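Local coordinates for effector protein Lem4 (lpg1101) (Legionella pneumophila subsp. pneumophila, PDB 6CGK) that acts as a membrane-associated protein tyrosine phosphatase translocated into the host cell, its phosphatase domain being of the haloacid dehalogenase superfamily and binding magnesium, at residues 150-155 and 176-181; 96-101 and 115-120; 76-81 and 108-113; 134-139 and 165-170. The protein carries 1 engineered substitution. All coordinates share one frame; numbering follows the deposited sequence.

How the interactions relate
From the N terminus, interaction 3 opens first, on helix 72-82, and closes at 108-113, in the loop between helix 98-107 and strand 116-118. Interaction 2 opens before that closure, at 96-101, and closes beyond it at 115-120, so the two cross. Interaction 4 then runs from helix 132-140 to helix 157-169 and crosses interaction 1, which joins strand 150-154 to the edge strand 176-180. Leu167 ties these two together by packing on Ile152, Arg150 and Val176. Tyr118 of interaction 2 meets His139 of interaction 4 in a probable hydrogen bond, and Phe77 of interaction 3 touches Leu151 of interaction 1.

Interaction 1 (150-155 and 176-181); sequences RLICDD and VKFHNE. With MG (magnesium ion), chain C.
Two neighbouring parallel strands of the Rossmann-like sheet, 150-154 and the edge strand 176-180, meet here as the strands of a beta-alpha-beta crossover through helix 157-169, in the haloacid dehalogenase domain that this chain comprises. Their segments run 10° from parallel with axes 4.7 Å apart, and the backbones are joined by hydrogen bonds from Lys177 N to Arg150 O, Ile152 N to Lys177 O, His179 N to Ile152 O and Asp154 N to His179 O. On one face Leu151 CD1 lies 3.3 Å from His179 CD2, at the ring edge and in its plane, the two side chains crossing at about a right angle. His179 NE2 is held by Glu194 and the ring is stacked with Tyr191 of helix 188-198. On the other face Ile152 CG2 rests 3.8 Å from Phe178 CD1. At the C-terminal end the side chain of Asn180 takes over from the backbone ladder: CG lies anti to the backbone N (chi1 174°), and from there ND2 bonds Asp154 O at 2.6 Å, nearly straight and from above the carbonyl plane. Just beyond lies the magnesium site, to which Asp25 O and OD1 of the engineered Asn23 also belong. Asp154 OD1 accepts from a metal-bound water and from Asp156 N, whereas Asp155 binds the magnesium ion directly, OD1 at 2.3 Å, while its OD2 accepts a hydrogen bond from a second metal-bound water at 2.8 Å.

Interaction 2 (96-101 and 115-120); sequences NHENYI and IIIYPR
A water held by both segments accepts from Glu98 N at 2.9 Å and donates to Arg120 O at 2.7 Å. Beside it Asn96 O accepts a nearly straight hydrogen bond from Arg120 N, 2.9 Å long. Asn96 OD1 turns back on its own chain, taking His97 N on an in-plane lone pair at 2.6 Å, while ND2 bonds Asp25 of the magnesium site. These bonds join the start of helix 98-107, with His97 at its N-cap, to the end of strand 116-118, within the beta-alpha-beta unit that begins at strand 89-93. Arg120 runs beside His97 in the same direction, its CD 3.3 Å from His97 CE1; ring and guanidinium planes are 66° apart. Glu98 CB packs 3.7 Å from Pro119 CG, and the carboxylate beyond it forms a salt bridge with Lys102. Deeper in, Ile101 and Ile117 pass one another in opposed directions: Ile117 CG1 lies beside the backbone N (chi1 -62°), and CD1 beyond it touches Ile101 CG2 at 3.8 Å.

Interaction 3 (76-81 and 108-113); sequences NFLQDV and ENIDHR
Leu78 and Ile110 form the buried, apolar part of this contact, crossing at about a right angle. Leu78 CB lies 4.0 Å from Ile110 CG2, and their CD1 atoms come within 4.1 Å. Ile110 has CG1 beside the backbone N (chi1 -62°) and CG2 anti to it, and it is CG2 that meets Leu78 CB. Leu105 of helix 98-107 packs against both residues. Toward solvent the contact is looser: the extended chain of Gln79 crosses Ile110 with CG 4.1 Å from Ile110 CG1, and its OE1 stops 3.3 Å from Asn109 O. Both of those oxygens are acceptors, so they do not bond; Gln79 OE1 is instead satisfied by Lys75 NZ. Glu108 OE2 is hydrogen-bonded to Tyr61 OH. Asn109, at positive phi (60°), is the C-prime residue of the Schellman motif that ends helix 98-107, with Ile110 N bonded to Leu105 O.

Interaction 4 (134-139 and 165-170); sequences KAVVSH and NGLIHT
The segments of helices 132-140 and 157-169 cross at -38°, their axes 7.9 Å apart and CA of Val137 5.0 Å from CA of Gly166. At Gly166, which has no side chain, the backbone itself meets the valines, and the two straddle it. Val136 CG1, anti to its backbone N (chi1 168°), rests against the backbone between Gly166 and Leu167, 3.6 Å from Leu167 N, and also meets Leu167 CD2 at 3.8 Å. On the solvent side Val137 CG2 sits 3.6 Å from both Gly166 CA and Gly166 O, while its CG1 touches Thr170 CG2 at 3.9 Å. His169 crosses Val137 obliquely, its CD2 3.9 Å from Val137 CG2. Val136 and Leu167 also pack on Tyr21 of strand 19-23, so the inner side of the helix pair lies on the central sheet of the haloacid dehalogenase fold. Within the segments, the interface rests on methyl groups against bare backbone and apolar carbons, with no polar bond between the two helices, which implies that van der Waals fit rather than directed bonding sets their spacing.

Interaction 1 (150-155 and 176-181)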
loop_
_atom_site.group_PDB
_atom_site.type_symbol
_atom_site.label_atom_id
_atom_site.label_comp_id
_atom_site.label_asym_id
_atom_site.label_seq_id
_atom_site.Cartn_x
_atom_site.Cartn_y
_atom_site.Cartn_z
ATOM N N ARG A 150 -2.447 7.062 -11.948
ATOM C CA ARG A 150 -2.810 6.001 -11.010
ATOM C C ARG A 150 -1.911 4.797 -11.230
ATOM O O ARG A 150 -1.807 4.285 -12.352
ATOM C CB ARG A 150 -4.285 5.561 -11.156
ATOM C CG ARG A 150 -5.328 6.621 -10.802
ATOM C CD ARG A 150 -5.235 7.044 -9.323
ATOM N NE ARG A 150 -6.277 8.040 -8.990
ATOM C CZ ARG A 150 -6.153 9.355 -9.194
ATOM N NH1 ARG A 150 -5.040 9.854 -9.732
ATOM N NH2 ARG A 150 -7.136 10.181 -8.846
ATOM N N LEU A 151 -1.279 4.342 -10.153
ATOM C CA LEU A 151 -0.509 3.107 -10.146
ATOM C C LEU A 151 -1.196 2.146 -9.186
ATOM O O LEU A 151 -1.556 2.542 -8.072
ATOM C CB LEU A 151 0.946 3.364 -9.717
ATOM C CG LEU A 151 1.827 2.129 -9.493
ATOM C CD1 LEU A 151 1.951 1.286 -10.757
ATOM C CD2 LEU A 151 3.203 2.541 -8.980
ATOM N N ILE A 152 -1.420 0.906 -9.629
ATOM C CA ILE A 152 -2.062 -0.128 -8.813
ATOM C C ILE A 152 -1.202 -1.366 -8.894
ATOM O O ILE A 152 -0.937 -1.859 -9.998
ATOM C CB ILE A 152 -3.476 -0.473 -9.307
ATOM C CG1 ILE A 152 -4.398 0.738 -9.251
ATOM C CG2 ILE A 152 -4.031 -1.695 -8.537
ATOM C CD1 ILE A 152 -5.779 0.434 -9.877
ATOM N N CYS A 153 -0.784 -1.873 -7.738
ATOM C CA CYS A 153 -0.042 -3.125 -7.642
ATOM C C CYS A 153 -0.777 -4.100 -6.733
ATOM O O CYS A 153 -1.121 -3.757 -5.594
ATOM C CB CYS A 153 1.370 -2.887 -7.105
ATOM S SG CYS A 153 2.325 -1.852 -8.204
ATOM N N ASP A 154 -1.022 -5.313 -7.237
ATOM C CA ASP A 154 -1.633 -6.366 -6.438
ATOM C C ASP A 154 -1.089 -7.709 -6.901
ATOM O O ASP A 154 -0.870 -7.917 -8.096
ATOM C CB ASP A 154 -3.159 -6.328 -6.560
ATOM C CG ASP A 154 -3.859 -6.921 -5.364
ATOM O OD1 ASP A 154 -3.428 -7.982 -4.874
ATOM O OD2 ASP A 154 -4.859 -6.324 -4.916
ATOM N N ASP A 155 -0.864 -8.616 -5.951
ATOM C CA ASP A 155 -0.452 -9.971 -6.306
ATOM C C ASP A 155 -1.634 -10.889 -6.610
ATOM O O ASP A 155 -1.434 -11.983 -7.154
ATOM C CB ASP A 155 0.370 -10.588 -5.188
ATOM C CG ASP A 155 -0.419 -10.710 -3.904
ATOM O OD1 ASP A 155 -0.948 -9.674 -3.473
ATOM O OD2 ASP A 155 -0.520 -11.824 -3.341
ATOM N N VAL A 176 -3.746 4.863 -16.070
ATOM C CA VAL A 176 -3.510 3.856 -15.042
ATOM C C VAL A 176 -2.367 2.960 -15.477
ATOM O O VAL A 176 -2.288 2.556 -16.642
ATOM C CB VAL A 176 -4.772 3.015 -14.780
ATOM C CG1 VAL A 176 -4.538 2.059 -13.634
ATOM C CG2 VAL A 176 -5.953 3.922 -14.485
ATOM N N LYS A 177 -1.486 2.638 -14.536
ATOM C CA LYS A 177 -0.517 1.565 -14.709
ATOM C C LYS A 177 -0.882 0.489 -13.705
ATOM O O LYS A 177 -0.951 0.761 -12.505
ATOM C CB LYS A 177 0.917 2.056 -14.488
ATOM C CG LYS A 177 1.435 2.951 -15.601
ATOM C CD LYS A 177 1.904 2.140 -16.805
ATOM C CE LYS A 177 2.468 3.051 -17.890
ATOM N NZ LYS A 177 3.357 2.320 -18.841
ATOM N N PHE A 178 -1.139 -0.718 -14.191
ATOM C CA PHE A 178 -1.581 -1.809 -13.339
ATOM C C PHE A 178 -0.557 -2.924 -13.424
ATOM O O PHE A 178 -0.238 -3.391 -14.523
ATOM C CB PHE A 178 -2.965 -2.306 -13.755
ATOM C CG PHE A 178 -3.397 -3.550 -13.048
ATOM C CD1 PHE A 178 -3.201 -3.696 -11.678
ATOM C CD2 PHE A 178 -4.004 -4.580 -13.745
ATOM C CE1 PHE A 178 -3.601 -4.852 -11.025
ATOM C CE2 PHE A 178 -4.414 -5.740 -13.097
ATOM C CZ PHE A 178 -4.214 -5.879 -11.738
ATOM N N HIS A 179 -0.035 -3.337 -12.271
ATOM C CA HIS A 179 0.964 -4.393 -12.202
ATOM C C HIS A 179 0.463 -5.499 -11.291
ATOM O O HIS A 179 0.182 -5.267 -10.108
ATOM C CB HIS A 179 2.303 -3.835 -11.732
ATOM C CG HIS A 179 2.811 -2.745 -12.617
ATOM N ND1 HIS A 179 3.300 -2.990 -13.882
ATOM C CD2 HIS A 179 2.849 -1.403 -12.451
ATOM C CE1 HIS A 179 3.639 -1.847 -14.450
ATOM N NE2 HIS A 179 3.379 -0.868 -13.601
ATOM N N ASN A 180 0.320 -6.686 -11.859
ATOM C CA ASN A 180 -0.042 -7.890 -11.129
ATOM C C ASN A 180 1.118 -8.851 -11.326
ATOM O O ASN A 180 1.405 -9.256 -12.458
ATOM C CB ASN A 180 -1.362 -8.461 -11.650
ATOM C CG ASN A 180 -1.711 -9.785 -11.031
ATOM O OD1 ASN A 180 -2.027 -10.742 -11.736
ATOM N ND2 ASN A 180 -1.638 -9.863 -9.704
ATOM N N GLU A 181 1.825 -9.156 -10.239
ATOM C CA GLU A 181 2.980 -10.039 -10.294
ATOM C C GLU A 181 2.928 -10.978 -9.099
ATOM O O GLU A 181 2.247 -10.709 -8.106
ATOM C CB GLU A 181 4.301 -9.237 -10.301
ATOM C CG GLU A 181 4.434 -8.248 -11.454
ATOM C CD GLU A 181 4.777 -8.909 -12.775
ATOM O OE1 GLU A 181 5.026 -10.129 -12.786
ATOM O OE2 GLU A 181 4.794 -8.207 -13.810
HETATM MG MG MG C . -2.032 -9.436 -1.487
HETATM O O HOH W 1 -3.843 -9.379 -2.514
HETATM O O HOH W 2 -2.204 -11.456 -1.194
#

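Interaction 2 (96-101 and 115-120)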
loop_
_atom_site.group_PDB
_atom_site.type_symbol
_atom_site.label_atom_id
_atom_site.label_comp_id
_atom_site.label_asym_id
_atom_site.label_seq_id
_atom_site.Cartn_x
_atom_site.Cartn_y
_atom_site.Cartn_z
ATOM N N ASN A 96 -5.506 -7.224 5.665
ATOM C CA ASN A 96 -4.786 -7.483 6.904
ATOM C C ASN A 96 -5.098 -6.377 7.922
ATOM O O ASN A 96 -5.794 -5.402 7.639
ATOM C CB ASN A 96 -3.284 -7.592 6.617
ATOM C CG ASN A 96 -2.572 -8.512 7.593
ATOM O OD1 ASN A 96 -2.909 -8.549 8.770
ATOM N ND2 ASN A 96 -1.641 -9.308 7.085
ATOM N N HIS A 97 -4.593 -6.557 9.129
ATOM C CA HIS A 97 -4.836 -5.651 10.246
ATOM C C HIS A 97 -3.994 -4.398 10.125
ATOM O O HIS A 97 -2.815 -4.467 9.775
ATOM C CB HIS A 97 -4.447 -6.326 11.567
ATOM C CG HIS A 97 -5.178 -7.598 11.836
ATOM N ND1 HIS A 97 -6.476 -7.628 12.297
ATOM C CD2 HIS A 97 -4.784 -8.888 11.717
ATOM C CE1 HIS A 97 -6.852 -8.887 12.454
ATOM N NE2 HIS A 97 -5.845 -9.673 12.105
ATOM N N GLU A 98 -4.603 -3.258 10.475
ATOM C CA GLU A 98 -3.898 -1.984 10.459
ATOM C C GLU A 98 -2.627 -2.030 11.292
ATOM O O GLU A 98 -1.594 -1.444 10.917
ATOM C CB GLU A 98 -4.817 -0.899 11.003
ATOM C CG GLU A 98 -4.213 0.464 10.836
ATOM C CD GLU A 98 -5.171 1.560 11.227
ATOM O OE1 GLU A 98 -6.376 1.272 11.390
ATOM O OE2 GLU A 98 -4.719 2.713 11.371
ATOM N N ASN A 99 -2.707 -2.635 12.473
ATOM C CA ASN A 99 -1.527 -2.609 13.345
ATOM C C ASN A 99 -0.432 -3.544 12.858
ATOM O O ASN A 99 0.756 -3.336 13.174
ATOM C CB ASN A 99 -1.936 -2.928 14.777
ATOM C CG ASN A 99 -2.671 -1.768 15.397
ATOM O OD1 ASN A 99 -2.401 -0.611 15.044
ATOM N ND2 ASN A 99 -3.628 -2.055 16.291
ATOM N N TYR A 100 -0.784 -4.586 12.115
ATOM C CA TYR A 100 0.271 -5.420 11.539
ATOM C C TYR A 100 0.989 -4.651 10.437
ATOM O O TYR A 100 2.226 -4.683 10.336
ATOM C CB TYR A 100 -0.331 -6.711 10.995
ATOM C CG TYR A 100 0.659 -7.694 10.412
ATOM C CD1 TYR A 100 1.486 -8.455 11.252
ATOM C CD2 TYR A 100 0.757 -7.872 9.025
ATOM C CE1 TYR A 100 2.380 -9.382 10.721
ATOM C CE2 TYR A 100 1.635 -8.795 8.483
ATOM C CZ TYR A 100 2.453 -9.550 9.344
ATOM O OH TYR A 100 3.324 -10.492 8.832
ATOM N N ILE A 101 0.215 -3.970 9.591
ATOM C CA ILE A 101 0.803 -3.158 8.532
ATOM C C ILE A 101 1.698 -2.085 9.124
ATOM O O ILE A 101 2.845 -1.930 8.701
ATOM C CB ILE A 101 -0.299 -2.576 7.634
ATOM C CG1 ILE A 101 -1.017 -3.736 6.950
ATOM C CG2 ILE A 101 0.332 -1.512 6.669
ATOM C CD1 ILE A 101 -2.346 -3.318 6.188
ATOM N N ILE A 115 1.059 7.951 4.629
ATOM C CA ILE A 115 0.455 6.843 3.896
ATOM C C ILE A 115 -0.930 6.588 4.465
ATOM O O ILE A 115 -1.097 6.457 5.688
ATOM C CB ILE A 115 1.333 5.581 4.001
ATOM C CG1 ILE A 115 2.690 5.838 3.351
ATOM C CG2 ILE A 115 0.593 4.355 3.380
ATOM C CD1 ILE A 115 3.702 4.690 3.564
ATOM N N ILE A 116 -1.928 6.486 3.578
ATOM C CA ILE A 116 -3.283 6.133 3.976
ATOM C C ILE A 116 -3.433 4.620 3.930
ATOM O O ILE A 116 -3.089 3.983 2.929
ATOM C CB ILE A 116 -4.309 6.813 3.055
ATOM C CG1 ILE A 116 -4.202 8.328 3.197
ATOM C CG2 ILE A 116 -5.719 6.301 3.380
ATOM C CD1 ILE A 116 -5.310 9.049 2.516
ATOM N N ILE A 117 -3.926 4.042 5.019
ATOM C CA ILE A 117 -4.087 2.598 5.135
ATOM C C ILE A 117 -5.575 2.297 5.254
ATOM O O ILE A 117 -6.236 2.761 6.193
ATOM C CB ILE A 117 -3.320 2.028 6.341
ATOM C CG1 ILE A 117 -1.819 2.272 6.188
ATOM C CG2 ILE A 117 -3.654 0.539 6.491
ATOM C CD1 ILE A 117 -1.039 1.943 7.476
ATOM N N TYR A 118 -6.094 1.504 4.316
ATOM C CA TYR A 118 -7.474 1.008 4.384
ATOM C C TYR A 118 -7.410 -0.472 4.699
ATOM O O TYR A 118 -7.132 -1.290 3.803
ATOM C CB TYR A 118 -8.227 1.245 3.074
ATOM C CG TYR A 118 -8.492 2.698 2.800
ATOM C CD1 TYR A 118 -9.195 3.490 3.706
ATOM C CD2 TYR A 118 -8.043 3.276 1.628
ATOM C CE1 TYR A 118 -9.454 4.884 3.410
ATOM C CE2 TYR A 118 -8.316 4.624 1.330
ATOM C CZ TYR A 118 -9.009 5.409 2.228
ATOM O OH TYR A 118 -9.244 6.755 1.907
ATOM N N PRO A 119 -7.631 -0.858 5.954
ATOM C CA PRO A 119 -7.326 -2.226 6.400
ATOM C C PRO A 119 -8.569 -3.040 6.732
ATOM O O PRO A 119 -9.698 -2.564 6.523
ATOM C CB PRO A 119 -6.495 -1.970 7.656
ATOM C CG PRO A 119 -7.295 -0.811 8.307
ATOM C CD PRO A 119 -7.823 0.047 7.100
ATOM N N ARG A 120 -8.406 -4.255 7.263
ATOM C CA ARG A 120 -9.587 -4.958 7.721
ATOM C C ARG A 120 -10.178 -4.228 8.926
ATOM O O ARG A 120 -9.528 -3.372 9.546
ATOM C CB ARG A 120 -9.261 -6.420 8.066
ATOM C CG ARG A 120 -8.850 -6.639 9.488
ATOM C CD ARG A 120 -8.784 -8.169 9.864
ATOM N NE ARG A 120 -10.058 -8.886 9.916
ATOM C CZ ARG A 120 -10.836 -8.994 10.998
ATOM N NH1 ARG A 120 -11.964 -9.689 10.941
ATOM N NH2 ARG A 120 -10.499 -8.407 12.139
HETATM O O HOH W 3 -7.422 -3.225 11.267
#

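Interaction 3 (76-81 and 108-113)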
loop_
_atom_site.group_PDB
_atom_site.type_symbol
_atom_site.label_atom_id
_atom_site.label_comp_id
_atom_site.label_asym_id
_atom_site.label_seq_id
_atom_site.Cartn_x
_atom_site.Cartn_y
_atom_site.Cartn_z
ATOM N N ASN A 76 12.562 0.207 -0.421
ATOM C CA ASN A 76 13.188 1.338 -1.106
ATOM C C ASN A 76 12.160 2.135 -1.898
ATOM O O ASN A 76 12.191 3.372 -1.904
ATOM C CB ASN A 76 14.295 0.845 -2.025
ATOM C CG ASN A 76 15.490 0.343 -1.267
ATOM O OD1 ASN A 76 15.687 0.667 -0.094
ATOM N ND2 ASN A 76 16.307 -0.452 -1.935
ATOM N N PHE A 77 11.227 1.443 -2.559
ATOM C CA PHE A 77 10.169 2.128 -3.301
ATOM C C PHE A 77 9.341 3.019 -2.380
ATOM O O PHE A 77 9.113 4.196 -2.677
ATOM C CB PHE A 77 9.286 1.097 -4.013
ATOM C CG PHE A 77 8.116 1.688 -4.761
ATOM C CD1 PHE A 77 8.270 2.149 -6.061
ATOM C CD2 PHE A 77 6.869 1.767 -4.177
ATOM C CE1 PHE A 77 7.204 2.694 -6.760
ATOM C CE2 PHE A 77 5.784 2.303 -4.868
ATOM C CZ PHE A 77 5.953 2.772 -6.169
ATOM N N LEU A 78 8.888 2.475 -1.245
ATOM C CA LEU A 78 8.075 3.277 -0.333
ATOM C C LEU A 78 8.856 4.471 0.188
ATOM O O LEU A 78 8.315 5.580 0.299
ATOM C CB LEU A 78 7.576 2.430 0.829
ATOM C CG LEU A 78 6.582 1.346 0.435
ATOM C CD1 LEU A 78 6.437 0.244 1.524
ATOM C CD2 LEU A 78 5.241 2.045 0.098
ATOM N N GLN A 79 10.129 4.261 0.518
ATOM C CA GLN A 79 10.929 5.365 1.011
ATOM C C GLN A 79 11.139 6.414 -0.071
ATOM O O GLN A 79 11.099 7.614 0.216
ATOM C CB GLN A 79 12.257 4.836 1.536
ATOM C CG GLN A 79 12.099 4.055 2.816
ATOM C CD GLN A 79 13.410 3.627 3.414
ATOM O OE1 GLN A 79 13.533 3.535 4.632
ATOM N NE2 GLN A 79 14.389 3.323 2.567
ATOM N N ASP A 80 11.352 5.983 -1.321
ATOM C CA ASP A 80 11.540 6.942 -2.408
ATOM C C ASP A 80 10.258 7.708 -2.698
ATOM O O ASP A 80 10.295 8.931 -2.919
ATOM C CB ASP A 80 12.008 6.242 -3.686
ATOM C CG ASP A 80 13.459 5.781 -3.625
ATOM O OD1 ASP A 80 14.266 6.299 -2.805
ATOM O OD2 ASP A 80 13.789 4.885 -4.431
ATOM N N VAL A 81 9.121 7.006 -2.766
ATOM C CA VAL A 81 7.865 7.674 -3.113
ATOM C C VAL A 81 7.412 8.577 -1.971
ATOM O O VAL A 81 6.804 9.621 -2.208
ATOM C CB VAL A 81 6.780 6.635 -3.486
ATOM C CG1 VAL A 81 5.428 7.329 -3.725
ATOM C CG2 VAL A 81 7.177 5.870 -4.734
ATOM N N GLU A 108 10.825 -1.700 9.441
ATOM C CA GLU A 108 11.704 -1.377 8.330
ATOM C C GLU A 108 12.067 0.105 8.283
ATOM O O GLU A 108 12.700 0.549 7.315
ATOM C CB GLU A 108 11.032 -1.793 7.017
ATOM C CG GLU A 108 10.654 -3.268 6.988
ATOM C CD GLU A 108 11.831 -4.153 6.689
ATOM O OE1 GLU A 108 12.857 -3.590 6.270
ATOM O OE2 GLU A 108 11.754 -5.399 6.874
ATOM N N ASN A 109 11.678 0.877 9.297
ATOM C CA ASN A 109 12.032 2.299 9.386
ATOM C C ASN A 109 11.483 3.071 8.186
ATOM O O ASN A 109 12.140 3.976 7.645
ATOM C CB ASN A 109 13.546 2.490 9.544
ATOM C CG ASN A 109 13.909 3.842 10.148
ATOM O OD1 ASN A 109 13.107 4.472 10.846
ATOM N ND2 ASN A 109 15.125 4.274 9.906
ATOM N N ILE A 110 10.272 2.705 7.784
ATOM C CA ILE A 110 9.522 3.415 6.746
ATOM C C ILE A 110 8.508 4.326 7.411
ATOM O O ILE A 110 7.672 3.876 8.197
ATOM C CB ILE A 110 8.813 2.436 5.806
ATOM C CG1 ILE A 110 9.839 1.561 5.093
ATOM C CG2 ILE A 110 7.949 3.223 4.777
ATOM C CD1 ILE A 110 9.226 0.293 4.524
ATOM N N ASP A 111 8.561 5.605 7.073
ATOM C CA ASP A 111 7.615 6.554 7.620
ATOM C C ASP A 111 6.241 6.301 7.008
ATOM O O ASP A 111 6.121 6.114 5.795
ATOM C CB ASP A 111 8.120 7.973 7.293
ATOM C CG ASP A 111 7.207 9.071 7.783
ATOM O OD1 ASP A 111 6.367 8.844 8.666
ATOM O OD2 ASP A 111 7.398 10.218 7.302
ATOM N N HIS A 112 5.213 6.213 7.848
ATOM C CA HIS A 112 3.872 6.007 7.341
ATOM C C HIS A 112 2.941 7.160 7.723
ATOM O O HIS A 112 1.726 7.064 7.504
ATOM C CB HIS A 112 3.348 4.600 7.752
ATOM C CG HIS A 112 3.227 4.356 9.225
ATOM N ND1 HIS A 112 2.171 4.822 9.974
ATOM C CD2 HIS A 112 3.993 3.622 10.080
ATOM C CE1 HIS A 112 2.305 4.435 11.230
ATOM N NE2 HIS A 112 3.411 3.712 11.324
ATOM N N ARG A 113 3.497 8.272 8.215
ATOM C CA ARG A 113 2.704 9.428 8.623
ATOM C C ARG A 113 1.728 9.850 7.532
ATOM O O ARG A 113 0.599 10.254 7.825
ATOM C CB ARG A 113 3.613 10.612 8.957
#

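Interaction 4 (134-139 and 165-170)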
loop_
_atom_site.group_PDB
_atom_site.type_symbol
_atom_site.label_atom_id
_atom_site.label_comp_id
_atom_site.label_asym_id
_atom_site.label_seq_id
_atom_site.Cartn_x
_atom_site.Cartn_y
_atom_site.Cartn_z
ATOM N N LYS A 134 -14.819 -1.060 -3.390
ATOM C CA LYS A 134 -15.444 0.042 -2.666
ATOM C C LYS A 134 -14.414 0.974 -2.032
ATOM O O LYS A 134 -14.673 2.179 -1.914
ATOM C CB LYS A 134 -16.376 -0.502 -1.605
ATOM C CG LYS A 134 -17.132 0.543 -0.835
ATOM C CD LYS A 134 -18.277 -0.114 -0.071
ATOM C CE LYS A 134 -19.297 -0.758 -1.003
ATOM N NZ LYS A 134 -20.327 -1.509 -0.230
ATOM N N ALA A 135 -13.268 0.435 -1.597
ATOM C CA ALA A 135 -12.211 1.274 -1.010
ATOM C C ALA A 135 -11.701 2.299 -2.018
ATOM O O ALA A 135 -11.529 3.486 -1.694
ATOM C CB ALA A 135 -11.046 0.394 -0.525
ATOM N N VAL A 136 -11.449 1.853 -3.250
ATOM C CA VAL A 136 -10.984 2.772 -4.288
ATOM C C VAL A 136 -12.070 3.771 -4.646
ATOM O O VAL A 136 -11.792 4.964 -4.812
ATOM C CB VAL A 136 -10.499 2.004 -5.536
ATOM C CG1 VAL A 136 -10.300 2.995 -6.714
ATOM C CG2 VAL A 136 -9.184 1.235 -5.216
ATOM N N VAL A 137 -13.317 3.307 -4.793
ATOM C CA VAL A 137 -14.390 4.231 -5.139
ATOM C C VAL A 137 -14.525 5.297 -4.064
ATOM O O VAL A 137 -14.600 6.496 -4.360
ATOM C CB VAL A 137 -15.710 3.474 -5.357
ATOM C CG1 VAL A 137 -16.864 4.466 -5.457
ATOM C CG2 VAL A 137 -15.612 2.604 -6.610
ATOM N N SER A 138 -14.513 4.879 -2.794
ATOM C CA SER A 138 -14.626 5.835 -1.696
ATOM C C SER A 138 -13.462 6.813 -1.694
ATOM O O SER A 138 -13.650 8.015 -1.452
ATOM C CB SER A 138 -14.687 5.112 -0.357
ATOM O OG SER A 138 -15.899 4.368 -0.258
ATOM N N HIS A 139 -12.250 6.314 -1.936
ATOM C CA HIS A 139 -11.108 7.220 -1.931
ATOM C C HIS A 139 -11.197 8.224 -3.067
ATOM O O HIS A 139 -10.954 9.422 -2.859
ATOM C CB HIS A 139 -9.789 6.470 -2.019
ATOM C CG HIS A 139 -8.628 7.332 -1.649
ATOM N ND1 HIS A 139 -8.369 7.685 -0.342
ATOM C CD2 HIS A 139 -7.744 8.016 -2.407
ATOM C CE1 HIS A 139 -7.337 8.509 -0.309
ATOM N NE2 HIS A 139 -6.945 8.732 -1.550
ATOM N N ASN A 165 -11.366 -1.793 -11.289
ATOM C CA ASN A 165 -12.785 -1.551 -11.545
ATOM C C ASN A 165 -13.298 -0.349 -10.766
ATOM O O ASN A 165 -14.151 0.385 -11.253
ATOM C CB ASN A 165 -13.603 -2.788 -11.194
ATOM C CG ASN A 165 -13.423 -3.907 -12.193
ATOM O OD1 ASN A 165 -12.602 -3.824 -13.109
ATOM N ND2 ASN A 165 -14.189 -4.972 -12.015
ATOM N N GLY A 166 -12.782 -0.119 -9.561
ATOM C CA GLY A 166 -13.160 1.077 -8.818
ATOM C C GLY A 166 -12.772 2.376 -9.506
ATOM O O GLY A 166 -13.545 3.337 -9.500
ATOM N N LEU A 167 -11.562 2.444 -10.081
ATOM C CA LEU A 167 -11.196 3.618 -10.881
ATOM C C LEU A 167 -12.122 3.787 -12.071
ATOM O O LEU A 167 -12.503 4.915 -12.424
ATOM C CB LEU A 167 -9.765 3.520 -11.402
ATOM C CG LEU A 167 -8.623 3.575 -10.418
ATOM C CD1 LEU A 167 -7.324 3.484 -11.209
ATOM C CD2 LEU A 167 -8.692 4.850 -9.608
ATOM N N ILE A 168 -12.436 2.689 -12.756
ATOM C CA ILE A 168 -13.323 2.796 -13.912
ATOM C C ILE A 168 -14.674 3.341 -13.481
ATOM O O ILE A 168 -15.232 4.249 -14.109
ATOM C CB ILE A 168 -13.464 1.436 -14.616
ATOM C CG1 ILE A 168 -12.086 0.844 -14.920
ATOM C CG2 ILE A 168 -14.305 1.585 -15.891
ATOM C CD1 ILE A 168 -12.158 -0.440 -15.711
ATOM N N HIS A 169 -15.229 2.785 -12.402
ATOM C CA HIS A 169 -16.555 3.207 -11.964
ATOM C C HIS A 169 -16.610 4.698 -11.678
ATOM O O HIS A 169 -17.666 5.317 -11.858
ATOM C CB HIS A 169 -16.978 2.429 -10.719
ATOM C CG HIS A 169 -18.265 2.908 -10.113
ATOM N ND1 HIS A 169 -19.498 2.595 -10.641
ATOM C CD2 HIS A 169 -18.508 3.679 -9.026
ATOM C CE1 HIS A 169 -20.446 3.150 -9.906
ATOM N NE2 HIS A 169 -19.871 3.807 -8.914
ATOM N N THR A 170 -15.493 5.291 -11.243
ATOM C CA THR A 170 -15.440 6.702 -10.892
ATOM C C THR A 170 -14.918 7.579 -12.011
ATOM O O THR A 170 -14.713 8.771 -11.788
ATOM C CB THR A 170 -14.579 6.941 -9.642
ATOM O OG1 THR A 170 -13.275 6.359 -9.802
ATOM C CG2 THR A 170 -15.288 6.409 -8.409
#